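Local structure of type IV pilin structural subunit (Pseudomonas aeruginosa, 3JYZ) at residues V16-A21 with I70-V75; L23-D28 with G113-A118; V79-A84 with Q142-A147; P92-G97 with T101-A106. The protein is the structural subunit of the type IV pilus, the thin surface filament that many such pilin molecules assemble to form. All coordinates share one frame; numbering follows the deposited sequence. Where two conformers were deposited one is given.

Contact 1 of 4, residues V16-A21 with I70-V75; sequences VLAEPA and ITITYV
Two methyl-to-methyl contacts join the helix to the strand here, one for each isoleucine that faces it. Ala21 CB meets the far end of Ile70 at 3.7 Å from CD1, and one helical turn earlier Ala18 CB lies 4.1 Å from Ile72 CD1. Both isoleucines hold the same shape: CG1 lies anti to the carbonyl carbon (chi1 -65° in Ile70, -56° in Ile72) and the chain runs on extended, which carries each CD1 out to the helix. With alanines on the helical side, reach comes almost wholly from the strand, and the backbones stay well apart, Ala18 CA and Ile72 CA being 7.9 Å from each other. All four residues are buried.

Behind this first shell, Trp43 of helix 33-49 touches Ala21, and Leu90 of strand 87-95 touches Ala18. Tyr74, farther along the strand, sends its hydroxyl to the carbonyl oxygen of Val11 on the same helix, a polar tie beside the apolar one. The helix is kinked at Pro20, whose nitrogen has no hydrogen to give to the preceding turn. A long N-terminal helix packed across an antiparallel sheet is the hallmark of the type IV pilin fold.

Contact 2 of 4, residues L23-D28 with G113-A118; sequences LMISTD and GTIDWA
The packing of the long N-terminal helix on the antiparallel sheet, the core of the pilin fold, continues here near the helix's C-terminal end, where Ile25 and Ser26 meet Ile115 and Trp117. Ile25 uses two branches. Its CD1 comes to the edge of the indole, in the ring plane, 3.5 Å from Trp117 CH2 on the benzo side; its CG2 sits 4.0 Å from Ile115 CD1. With chi1 at -72°, CG2 lies anti to the backbone N and CG1 beside it, which turns the two branches toward different partners. The side chains of Ile25 and Ile115 cross at about a right angle, and the tip of Ile115 also rests on the helix backbone, with CD1 3.9 Å from Ser26 CA. The strand reaches the helix through its side chains, and the axes come no closer than 9.6 Å, running nearly antiparallel at 158°.

Thr27, which points away from the strand, donates from OG1 to Asp28 OD2 at 2.8 Å, approaching from above the carboxylate plane. Trp117 also makes a cation-pi contact with Lys22 and packs on Leu90 and Pro92 of strand 87-95, while Met24, a selenomethionine, leans on Thr42, Trp43 and Gln46 of helix 33-49.

Contact 3 of 4, residues V79-A84 with Q142-A147; sequences VGLPTA and QEFAPA. With SO4 (sulfate ion), chain B.
Leu81 and Phe144 form the close part of this contact, their side chains running alongside in opposite senses. Leu81 CD2 comes to 3.7 Å from Phe144 CB and also lies 4.0 Å from CD2 of the same residue, at the root of the ring and obliquely to it. With CG of Phe144 anti to its carbonyl carbon (chi1 -66°), the ring reaches out past Leu81 toward Gly80 and Pro82. There the fit is looser: the carbonyl oxygen of Gly80 stands over one ring face, 4.4 Å from Phe144 CZ, and Pro82 CD is equally far from Phe144 CE2. Glu143 CG covers the opposite face, 4.0 Å above its centre.

The pairing brings the loop after helix 76-79 against the C-terminal loop that the Cys119-Cys149 disulfide closes, the disulfide-bounded region characteristic of type IV pilins. Val7 of helix 4-28 touches both Leu81 and Phe144, so the helix borders the close part.

Pro82 and Glu143 are exposed. Farther along the C-terminal loop, Ala147 N gives a weak hydrogen bond to O3 of a sulfate, at 3.0 Å and bent to 125°; the ion, most likely picked up from the crystallisation medium, is also bound by Arg8 and Arg150.

Contact 4 of 4, residues P92-G97 with T101-A106; sequences PYINDG and TALATA
The Tyr93 ring leans obliquely over the peptide joining Thr101 to Ala102, its CD2 3.6 Å from Ala102 N. Phe132 meets the same ring with planes at about 50°, and the hydroxyl is held by the carbonyl oxygen of Thr133. Pro92, the other ring in this beta hairpin of strands 87-95 and 100-102, crosses Leu103 at about a right angle, CG of Pro92 resting 3.7 Å from CD2 of Leu103.

Ile94 and Thr101 make the antiparallel hydrogen-bonded pair. Ile94 N donates to Thr101 O at 2.8 Å, and Thr101 N returns the bond to Ile94 O at 3.0 Å. Tyr93 and Ala102 are the neighbouring non-hydrogen-bonded pair. Beyond it Leu103 N, already in the first turn of helix 103-109, bonds to Pro92 O at 3.0 Å, so the helix start is tied to the strand.

Ile94 packs under that helix: its CD1 touches both Ala106 CB, at 3.5 Å, and Leu103 CD1, at 3.7 Å. Leu103 keeps CG anti to the backbone N (chi1 -178°) and splits its two methyls between Ile94 and Pro92. Where the strand ends, an Asx turn forms as Asn95 OD1 accepts from Gly97 N, the donor 57° out of the amide carbonyl plane.

In the fold
From the N terminus, helix 4-28 supplies the first segments of contacts 1 and 2. Contact 1 closes its loop when the chain returns as strand 70-74, after helix 33-49 and strand 57-62; contact 2, opened before that, closes only at strand 114-120, so the two cross. They also touch, Ile70 CD1 lying 3.7 Å from Trp117 CH2. Contact 4 is a short hairpin nested inside the loops of both contact 2 and contact 3, and strand 87-95 pairs directly with 114-120. Contact 3 opens after contact 1 has closed, crosses contact 2 and brings in the C-terminal loop, its centre about 28 Å from that of contact 4.

Contact 1 of 4, residues V16-A21 with I70-V75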
loop_
_atom_site.group_PDB
_atom_site.type_symbol
_atom_site.label_atom_id
_atom_site.label_comp_id
_atom_site.label_asym_id
_atom_site.label_seq_id
_atom_site.Cartn_x
_atom_site.Cartn_y
_atom_site.Cartn_z
ATOM N N VAL A 16 6.823 -5.609 -3.805
ATOM C CA VAL A 16 8.216 -5.571 -3.387
ATOM C C VAL A 16 8.763 -4.137 -3.491
ATOM O O VAL A 16 9.528 -3.677 -2.640
ATOM C CB VAL A 16 9.060 -6.563 -4.216
ATOM C CG1 VAL A 16 10.537 -6.407 -3.893
ATOM C CG2 VAL A 16 8.594 -7.984 -3.946
ATOM N N LEU A 17 8.336 -3.419 -4.523
ATOM C CA LEU A 17 8.738 -2.031 -4.734
ATOM C C LEU A 17 8.255 -1.087 -3.616
ATOM O O LEU A 17 8.854 -0.037 -3.369
ATOM C CB LEU A 17 8.207 -1.572 -6.102
ATOM C CG LEU A 17 8.951 -0.571 -6.991
ATOM C CD1 LEU A 17 10.362 -1.026 -7.337
ATOM C CD2 LEU A 17 8.154 -0.307 -8.264
ATOM N N ALA A 18 7.175 -1.461 -2.934
ATOM C CA ALA A 18 6.656 -0.671 -1.821
ATOM C C ALA A 18 7.333 -0.953 -0.473
ATOM O O ALA A 18 7.138 -0.216 0.496
ATOM C CB ALA A 18 5.140 -0.860 -1.697
ATOM N N GLU A 19 8.120 -2.019 -0.396
ATOM C CA GLU A 19 8.736 -2.383 0.881
ATOM C C GLU A 19 9.574 -1.260 1.512
ATOM O O GLU A 19 9.522 -1.057 2.722
ATOM C CB GLU A 19 9.548 -3.674 0.751
ATOM C CG GLU A 19 8.691 -4.926 0.659
ATOM C CD GLU A 19 7.774 -5.108 1.866
ATOM O OE1 GLU A 19 8.174 -4.737 2.994
ATOM O OE2 GLU A 19 6.653 -5.634 1.694
ATOM N N PRO A 20 10.360 -0.528 0.708
ATOM C CA PRO A 20 11.128 0.557 1.333
ATOM C C PRO A 20 10.250 1.681 1.906
ATOM O O PRO A 20 10.675 2.396 2.818
ATOM C CB PRO A 20 12.006 1.075 0.185
ATOM C CG PRO A 20 12.122 -0.080 -0.745
ATOM C CD PRO A 20 10.789 -0.770 -0.681
ATOM N N ALA A 21 9.041 1.842 1.383
ATOM C CA ALA A 21 8.114 2.823 1.941
ATOM C C ALA A 21 7.615 2.369 3.308
ATOM O O ALA A 21 7.519 3.171 4.241
ATOM C CB ALA A 21 6.939 3.068 0.983
ATOM N N ILE A 70 -0.767 3.778 1.122
ATOM C CA ILE A 70 -0.003 3.724 -0.118
ATOM C C ILE A 70 -0.855 3.214 -1.277
ATOM O O ILE A 70 -1.517 2.188 -1.164
ATOM C CB ILE A 70 1.216 2.786 0.028
ATOM C CG1 ILE A 70 2.207 3.343 1.055
ATOM C CG2 ILE A 70 1.909 2.566 -1.325
ATOM C CD1 ILE A 70 3.308 2.371 1.466
ATOM N N THR A 71 -0.829 3.927 -2.397
ATOM C CA THR A 71 -1.468 3.445 -3.617
ATOM C C THR A 71 -0.396 3.046 -4.612
ATOM O O THR A 71 0.484 3.852 -4.947
ATOM C CB THR A 71 -2.355 4.526 -4.256
ATOM O OG1 THR A 71 -3.360 4.915 -3.318
ATOM C CG2 THR A 71 -3.017 4.005 -5.530
ATOM N N ILE A 72 -0.453 1.799 -5.067
ATOM C CA ILE A 72 0.415 1.345 -6.140
ATOM C C ILE A 72 -0.402 1.346 -7.421
ATOM O O ILE A 72 -1.466 0.712 -7.493
ATOM C CB ILE A 72 0.905 -0.073 -5.902
ATOM C CG1 ILE A 72 1.600 -0.181 -4.546
ATOM C CG2 ILE A 72 1.835 -0.504 -7.036
ATOM C CD1 ILE A 72 1.915 -1.626 -4.172
ATOM N N THR A 73 0.089 2.073 -8.422
ATOM C CA THR A 73 -0.547 2.132 -9.728
ATOM C C THR A 73 0.322 1.385 -10.726
ATOM O O THR A 73 1.510 1.667 -10.860
ATOM C CB THR A 73 -0.731 3.596 -10.175
ATOM O OG1 THR A 73 -1.569 4.278 -9.233
ATOM C CG2 THR A 73 -1.357 3.662 -11.578
ATOM N N TYR A 74 -0.268 0.416 -11.420
ATOM C CA TYR A 74 0.472 -0.415 -12.364
ATOM C C TYR A 74 0.351 0.088 -13.794
ATOM O O TYR A 74 -0.635 0.723 -14.140
ATOM C CB TYR A 74 -0.053 -1.848 -12.286
ATOM C CG TYR A 74 0.322 -2.489 -10.984
ATOM C CD1 TYR A 74 1.515 -3.169 -10.854
ATOM C CD2 TYR A 74 -0.494 -2.366 -9.867
ATOM C CE1 TYR A 74 1.885 -3.744 -9.658
ATOM C CE2 TYR A 74 -0.131 -2.939 -8.655
ATOM C CZ TYR A 74 1.058 -3.630 -8.566
ATOM O OH TYR A 74 1.461 -4.215 -7.381
ATOM N N VAL A 75 1.364 -0.196 -14.609
ATOM C CA VAL A 75 1.279 0.102 -16.036
ATOM C C VAL A 75 0.446 -1.015 -16.660
ATOM O O VAL A 75 0.939 -2.120 -16.894
ATOM C CB VAL A 75 2.668 0.197 -16.693
ATOM C CG1 VAL A 75 2.540 0.781 -18.107
ATOM C CG2 VAL A 75 3.609 1.063 -15.837
#

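Contact 2 of 4, residues L23-D28 with G113-A118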
loop_
_atom_site.group_PDB
_atom_site.type_symbol
_atom_site.label_atom_id
_atom_site.label_comp_id
_atom_site.label_asym_id
_atom_site.label_seq_id
_atom_site.Cartn_x
_atom_site.Cartn_y
_atom_site.Cartn_z
ATOM N N LEU A 23 9.252 0.456 5.299
ATOM C CA LEU A 23 10.410 0.589 6.173
ATOM C C LEU A 23 10.585 2.034 6.614
ATOM O O LEU A 23 10.808 2.296 7.797
ATOM C CB LEU A 23 11.678 0.101 5.469
ATOM C CG LEU A 23 12.947 0.076 6.328
ATOM C CD1 LEU A 23 12.751 -0.791 7.572
ATOM C CD2 LEU A 23 14.131 -0.406 5.501
HETATM N N MSE A 24 10.487 2.972 5.670
HETATM C CA MSE A 24 10.620 4.394 5.995
HETATM C C MSE A 24 9.569 4.844 7.004
HETATM O O MSE A 24 9.859 5.606 7.919
HETATM C CB MSE A 24 10.544 5.273 4.739
HETATM C CG MSE A 24 10.498 6.778 5.047
HETATM SE SE MSE A 24 10.430 7.906 3.434
HETATM C CE MSE A 24 12.137 7.339 2.623
ATOM N N ILE A 25 8.339 4.382 6.832
ATOM C CA ILE A 25 7.280 4.732 7.770
ATOM C C ILE A 25 7.608 4.192 9.164
ATOM O O ILE A 25 7.456 4.896 10.160
ATOM C CB ILE A 25 5.907 4.236 7.278
ATOM C CG1 ILE A 25 5.444 5.089 6.097
ATOM C CG2 ILE A 25 4.880 4.298 8.402
ATOM C CD1 ILE A 25 4.363 4.444 5.270
ATOM N N SER A 26 8.080 2.952 9.220
ATOM C CA SER A 26 8.447 2.322 10.486
ATOM C C SER A 26 9.521 3.095 11.238
ATOM O O SER A 26 9.409 3.315 12.447
ATOM C CB SER A 26 8.942 0.897 10.241
ATOM O OG SER A 26 9.362 0.308 11.463
ATOM N N THR A 27 10.563 3.504 10.522
ATOM C CA THR A 27 11.732 4.110 11.153
ATOM C C THR A 27 11.625 5.623 11.311
ATOM O O THR A 27 12.172 6.192 12.262
ATOM C CB THR A 27 13.026 3.795 10.367
ATOM O OG1 THR A 27 12.943 4.370 9.059
ATOM C CG2 THR A 27 13.228 2.298 10.240
ATOM N N ASP A 28 10.927 6.277 10.388
ATOM C CA ASP A 28 10.941 7.738 10.339
ATOM C C ASP A 28 9.571 8.387 10.178
ATOM O O ASP A 28 9.457 9.611 10.161
ATOM C CB ASP A 28 11.859 8.200 9.207
ATOM C CG ASP A 28 13.321 7.979 9.523
ATOM O OD1 ASP A 28 13.891 8.798 10.277
ATOM O OD2 ASP A 28 13.902 6.992 9.026
ATOM N N GLY A 113 3.478 0.644 19.325
ATOM C CA GLY A 113 3.233 -0.709 18.870
ATOM C C GLY A 113 3.933 -0.963 17.555
ATOM O O GLY A 113 4.765 -0.171 17.119
ATOM N N THR A 114 3.593 -2.077 16.924
ATOM C CA THR A 114 4.189 -2.435 15.647
ATOM C C THR A 114 3.203 -2.114 14.524
ATOM O O THR A 114 2.010 -1.947 14.766
ATOM C CB THR A 114 4.572 -3.913 15.616
ATOM O OG1 THR A 114 3.498 -4.683 16.163
ATOM C CG2 THR A 114 5.824 -4.148 16.453
ATOM N N ILE A 115 3.710 -2.011 13.303
ATOM C CA ILE A 115 2.880 -1.613 12.171
ATOM C C ILE A 115 2.467 -2.812 11.320
ATOM O O ILE A 115 3.307 -3.606 10.891
ATOM C CB ILE A 115 3.606 -0.571 11.303
ATOM C CG1 ILE A 115 4.028 0.622 12.178
ATOM C CG2 ILE A 115 2.727 -0.141 10.125
ATOM C CD1 ILE A 115 4.760 1.716 11.428
ATOM N N ASP A 116 1.162 -2.933 11.096
ATOM C CA ASP A 116 0.595 -3.996 10.276
ATOM C C ASP A 116 0.036 -3.365 9.009
ATOM O O ASP A 116 -0.482 -2.249 9.038
ATOM C CB ASP A 116 -0.543 -4.708 11.015
ATOM C CG ASP A 116 -0.083 -5.407 12.284
ATOM O OD1 ASP A 116 1.111 -5.752 12.391
ATOM O OD2 ASP A 116 -0.939 -5.611 13.170
ATOM N N TRP A 117 0.142 -4.076 7.896
ATOM C CA TRP A 117 -0.336 -3.570 6.624
ATOM C C TRP A 117 -1.383 -4.489 6.022
ATOM O O TRP A 117 -1.217 -5.716 6.000
ATOM C CB TRP A 117 0.828 -3.429 5.644
ATOM C CG TRP A 117 1.787 -2.334 5.989
ATOM C CD1 TRP A 117 2.878 -2.421 6.811
ATOM C CD2 TRP A 117 1.757 -0.992 5.503
ATOM N NE1 TRP A 117 3.523 -1.203 6.871
ATOM C CE2 TRP A 117 2.850 -0.308 6.072
ATOM C CE3 TRP A 117 0.904 -0.292 4.642
ATOM C CZ2 TRP A 117 3.110 1.035 5.812
ATOM C CZ3 TRP A 117 1.164 1.039 4.377
ATOM C CH2 TRP A 117 2.258 1.688 4.961
ATOM N N ALA A 118 -2.460 -3.882 5.539
ATOM C CA ALA A 118 -3.499 -4.576 4.789
ATOM C C ALA A 118 -3.386 -4.211 3.315
ATOM O O ALA A 118 -3.248 -3.030 2.975
ATOM C CB ALA A 118 -4.871 -4.178 5.319
#

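Contact 3 of 4, residues V79-A84 with Q142-A147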
loop_
_atom_site.group_PDB
_atom_site.type_symbol
_atom_site.label_atom_id
_atom_site.label_comp_id
_atom_site.label_asym_id
_atom_site.label_seq_id
_atom_site.Cartn_x
_atom_site.Cartn_y
_atom_site.Cartn_z
ATOM N N VAL A 79 1.611 -5.028 -17.587
ATOM C CA VAL A 79 1.280 -6.056 -16.614
ATOM C C VAL A 79 0.258 -7.038 -17.176
ATOM O O VAL A 79 0.365 -8.244 -16.944
ATOM C CB VAL A 79 0.733 -5.422 -15.319
ATOM C CG1 VAL A 79 0.323 -6.495 -14.327
ATOM C CG2 VAL A 79 1.776 -4.508 -14.708
ATOM N N GLY A 80 -0.719 -6.519 -17.916
ATOM C CA GLY A 80 -1.817 -7.326 -18.428
ATOM C C GLY A 80 -3.149 -7.039 -17.749
ATOM O O GLY A 80 -3.993 -7.930 -17.624
ATOM N N LEU A 81 -3.350 -5.797 -17.318
ATOM C CA LEU A 81 -4.533 -5.421 -16.553
ATOM C C LEU A 81 -5.473 -4.521 -17.343
ATOM O O LEU A 81 -5.056 -3.875 -18.304
ATOM C CB LEU A 81 -4.111 -4.672 -15.288
ATOM C CG LEU A 81 -3.266 -5.442 -14.282
ATOM C CD1 LEU A 81 -2.596 -4.462 -13.330
ATOM C CD2 LEU A 81 -4.116 -6.452 -13.521
ATOM N N PRO A 82 -6.750 -4.459 -16.932
ATOM C CA PRO A 82 -7.680 -3.489 -17.518
ATOM C C PRO A 82 -7.174 -2.065 -17.290
ATOM O O PRO A 82 -6.489 -1.804 -16.293
ATOM C CB PRO A 82 -8.978 -3.721 -16.736
ATOM C CG PRO A 82 -8.871 -5.122 -16.234
ATOM C CD PRO A 82 -7.411 -5.347 -15.959
ATOM N N THR A 83 -7.510 -1.155 -18.199
ATOM C CA THR A 83 -6.977 0.205 -18.151
ATOM C C THR A 83 -7.270 0.914 -16.830
ATOM O O THR A 83 -6.465 1.719 -16.354
ATOM C CB THR A 83 -7.480 1.059 -19.343
ATOM O OG1 THR A 83 -6.982 2.398 -19.227
ATOM C CG2 THR A 83 -8.994 1.098 -19.375
ATOM N N ALA A 84 -8.417 0.614 -16.231
ATOM C CA ALA A 84 -8.790 1.238 -14.969
ATOM C C ALA A 84 -8.785 0.229 -13.825
ATOM O O ALA A 84 -9.265 0.525 -12.737
ATOM C CB ALA A 84 -10.159 1.910 -15.078
ATOM N N GLN A 142 -9.662 -9.244 -8.760
ATOM C CA GLN A 142 -9.156 -10.215 -7.800
ATOM C C GLN A 142 -8.387 -11.364 -8.455
ATOM O O GLN A 142 -7.412 -11.848 -7.896
ATOM C CB GLN A 142 -10.290 -10.743 -6.911
ATOM C CG GLN A 142 -11.271 -11.571 -7.673
ATOM C CD GLN A 142 -12.583 -11.803 -6.952
ATOM O OE1 GLN A 142 -12.716 -11.576 -5.744
ATOM N NE2 GLN A 142 -13.569 -12.274 -7.700
ATOM N N GLU A 143 -8.802 -11.796 -9.646
ATOM C CA GLU A 143 -8.124 -12.925 -10.270
ATOM C C GLU A 143 -6.682 -12.588 -10.696
ATOM O O GLU A 143 -5.902 -13.483 -11.014
ATOM C CB GLU A 143 -8.940 -13.482 -11.446
ATOM C CG GLU A 143 -9.029 -12.564 -12.665
ATOM C CD GLU A 143 -10.256 -11.659 -12.661
ATOM O OE1 GLU A 143 -10.813 -11.380 -11.578
ATOM O OE2 GLU A 143 -10.664 -11.202 -13.755
ATOM N N PHE A 144 -6.342 -11.300 -10.696
ATOM C CA PHE A 144 -5.019 -10.840 -11.106
ATOM C C PHE A 144 -4.187 -10.371 -9.916
ATOM O O PHE A 144 -3.073 -9.866 -10.080
ATOM C CB PHE A 144 -5.152 -9.684 -12.101
ATOM C CG PHE A 144 -5.770 -10.075 -13.415
ATOM C CD1 PHE A 144 -5.292 -11.164 -14.127
ATOM C CD2 PHE A 144 -6.805 -9.330 -13.949
ATOM C CE1 PHE A 144 -5.853 -11.507 -15.345
ATOM C CE2 PHE A 144 -7.373 -9.673 -15.164
ATOM C CZ PHE A 144 -6.896 -10.760 -15.857
ATOM N N ALA A 145 -4.738 -10.520 -8.718
ATOM C CA ALA A 145 -4.036 -10.096 -7.509
ATOM C C ALA A 145 -3.470 -11.283 -6.750
ATOM O O ALA A 145 -4.109 -12.334 -6.684
ATOM C CB ALA A 145 -4.984 -9.315 -6.625
ATOM N N PRO A 146 -2.279 -11.119 -6.155
ATOM C CA PRO A 146 -1.754 -12.197 -5.315
ATOM C C PRO A 146 -2.604 -12.344 -4.054
ATOM O O PRO A 146 -3.353 -11.430 -3.705
ATOM C CB PRO A 146 -0.341 -11.724 -4.974
ATOM C CG PRO A 146 -0.423 -10.234 -5.030
ATOM C CD PRO A 146 -1.422 -9.917 -6.130
ATOM N N ALA A 147 -2.477 -13.476 -3.372
ATOM C CA ALA A 147 -3.347 -13.811 -2.248
ATOM C C ALA A 147 -3.545 -12.724 -1.177
ATOM O O ALA A 147 -4.667 -12.508 -0.703
ATOM C CB ALA A 147 -2.867 -15.122 -1.598
HETATM S S SO4 B . -1.610 -16.947 -5.284
HETATM O O1 SO4 B . -1.205 -17.435 -6.761
HETATM O O2 SO4 B . -0.510 -17.294 -4.485
HETATM O O3 SO4 B . -1.883 -15.584 -5.419
HETATM O O4 SO4 B . -2.770 -17.766 -4.972
#

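Contact 4 of 4, residues P92-G97 with T101-A106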
loop_
_atom_site.group_PDB
_atom_site.type_symbol
_atom_site.label_atom_id
_atom_site.label_comp_id
_atom_site.label_asym_id
_atom_site.label_seq_id
_atom_site.Cartn_x
_atom_site.Cartn_y
_atom_site.Cartn_z
ATOM N N PRO A 92 -1.889 1.069 6.508
ATOM C CA PRO A 92 -1.147 0.741 7.736
ATOM C C PRO A 92 -1.942 0.927 9.035
ATOM O O PRO A 92 -2.790 1.818 9.146
ATOM C CB PRO A 92 0.023 1.729 7.719
ATOM C CG PRO A 92 -0.483 2.907 6.933
ATOM C CD PRO A 92 -1.613 2.437 6.032
ATOM N N TYR A 93 -1.634 0.077 10.015
ATOM C CA TYR A 93 -2.265 0.109 11.333
ATOM C C TYR A 93 -1.207 -0.082 12.397
ATOM O O TYR A 93 -0.207 -0.743 12.172
ATOM C CB TYR A 93 -3.295 -1.020 11.460
ATOM C CG TYR A 93 -4.414 -0.888 10.467
ATOM C CD1 TYR A 93 -4.235 -1.260 9.137
ATOM C CD2 TYR A 93 -5.642 -0.358 10.844
ATOM C CE1 TYR A 93 -5.253 -1.113 8.218
ATOM C CE2 TYR A 93 -6.671 -0.210 9.924
ATOM C CZ TYR A 93 -6.468 -0.592 8.609
ATOM O OH TYR A 93 -7.490 -0.453 7.682
ATOM N N ILE A 94 -1.421 0.504 13.566
ATOM C CA ILE A 94 -0.572 0.185 14.700
ATOM C C ILE A 94 -1.273 -0.825 15.585
ATOM O O ILE A 94 -2.448 -0.669 15.917
ATOM C CB ILE A 94 -0.163 1.437 15.503
ATOM C CG1 ILE A 94 0.982 2.146 14.781
ATOM C CG2 ILE A 94 0.285 1.046 16.912
ATOM C CD1 ILE A 94 1.294 3.511 15.297
ATOM N N ASN A 95 -0.530 -1.878 15.909
ATOM C CA ASN A 95 -0.965 -2.960 16.775
ATOM C C ASN A 95 -0.313 -2.788 18.142
ATOM O O ASN A 95 0.910 -2.863 18.262
ATOM C CB ASN A 95 -0.512 -4.283 16.154
ATOM C CG ASN A 95 -0.637 -5.452 17.103
ATOM O OD1 ASN A 95 -1.459 -5.435 18.013
ATOM N ND2 ASN A 95 0.180 -6.480 16.889
ATOM N N ASP A 96 -1.128 -2.546 19.162
ATOM C CA ASP A 96 -0.617 -2.349 20.518
ATOM C C ASP A 96 -0.542 -3.651 21.318
ATOM O O ASP A 96 -0.290 -3.635 22.522
ATOM C CB ASP A 96 -1.457 -1.305 21.266
ATOM C CG ASP A 96 -2.849 -1.810 21.632
ATOM O OD1 ASP A 96 -3.220 -2.928 21.225
ATOM O OD2 ASP A 96 -3.578 -1.084 22.344
ATOM N N GLY A 97 -0.765 -4.773 20.642
ATOM C CA GLY A 97 -0.730 -6.072 21.285
ATOM C C GLY A 97 -2.144 -6.609 21.283
ATOM O O GLY A 97 -2.359 -7.818 21.166
ATOM N N THR A 101 -5.320 0.015 15.204
ATOM C CA THR A 101 -5.885 1.323 14.917
ATOM C C THR A 101 -5.158 1.905 13.700
ATOM O O THR A 101 -3.951 1.709 13.547
ATOM C CB THR A 101 -5.749 2.261 16.140
ATOM O OG1 THR A 101 -6.186 3.577 15.796
ATOM C CG2 THR A 101 -4.328 2.338 16.585
ATOM N N ALA A 102 -5.893 2.594 12.829
ATOM C CA ALA A 102 -5.293 3.227 11.651
ATOM C C ALA A 102 -4.041 4.010 12.042
ATOM O O ALA A 102 -4.046 4.729 13.040
ATOM C CB ALA A 102 -6.293 4.147 10.969
ATOM N N LEU A 103 -2.982 3.889 11.245
ATOM C CA LEU A 103 -1.713 4.550 11.552
ATOM C C LEU A 103 -1.863 6.017 11.940
ATOM O O LEU A 103 -1.342 6.436 12.965
ATOM C CB LEU A 103 -0.746 4.452 10.370
ATOM C CG LEU A 103 0.633 5.070 10.592
ATOM C CD1 LEU A 103 1.406 4.308 11.653
ATOM C CD2 LEU A 103 1.412 5.098 9.279
ATOM N N ALA A 104 -2.556 6.797 11.115
ATOM C CA ALA A 104 -2.626 8.240 11.351
ATOM C C ALA A 104 -3.248 8.534 12.713
ATOM O O ALA A 104 -2.816 9.437 13.419
ATOM C CB ALA A 104 -3.414 8.925 10.249
ATOM N N THR A 105 -4.269 7.771 13.071
ATOM C CA THR A 105 -4.942 7.966 14.348
ATOM C C THR A 105 -4.029 7.571 15.498
ATOM O O THR A 105 -3.895 8.287 16.490
ATOM C CB THR A 105 -6.217 7.133 14.377
ATOM O OG1 THR A 105 -7.045 7.542 13.290
ATOM C CG2 THR A 105 -6.971 7.328 15.693
ATOM N N ALA A 106 -3.379 6.429 15.353
ATOM C CA ALA A 106 -2.461 5.951 16.374
ATOM C C ALA A 106 -1.283 6.894 16.606
ATOM O O ALA A 106 -0.904 7.150 17.749
ATOM C CB ALA A 106 -1.967 4.566 16.011
#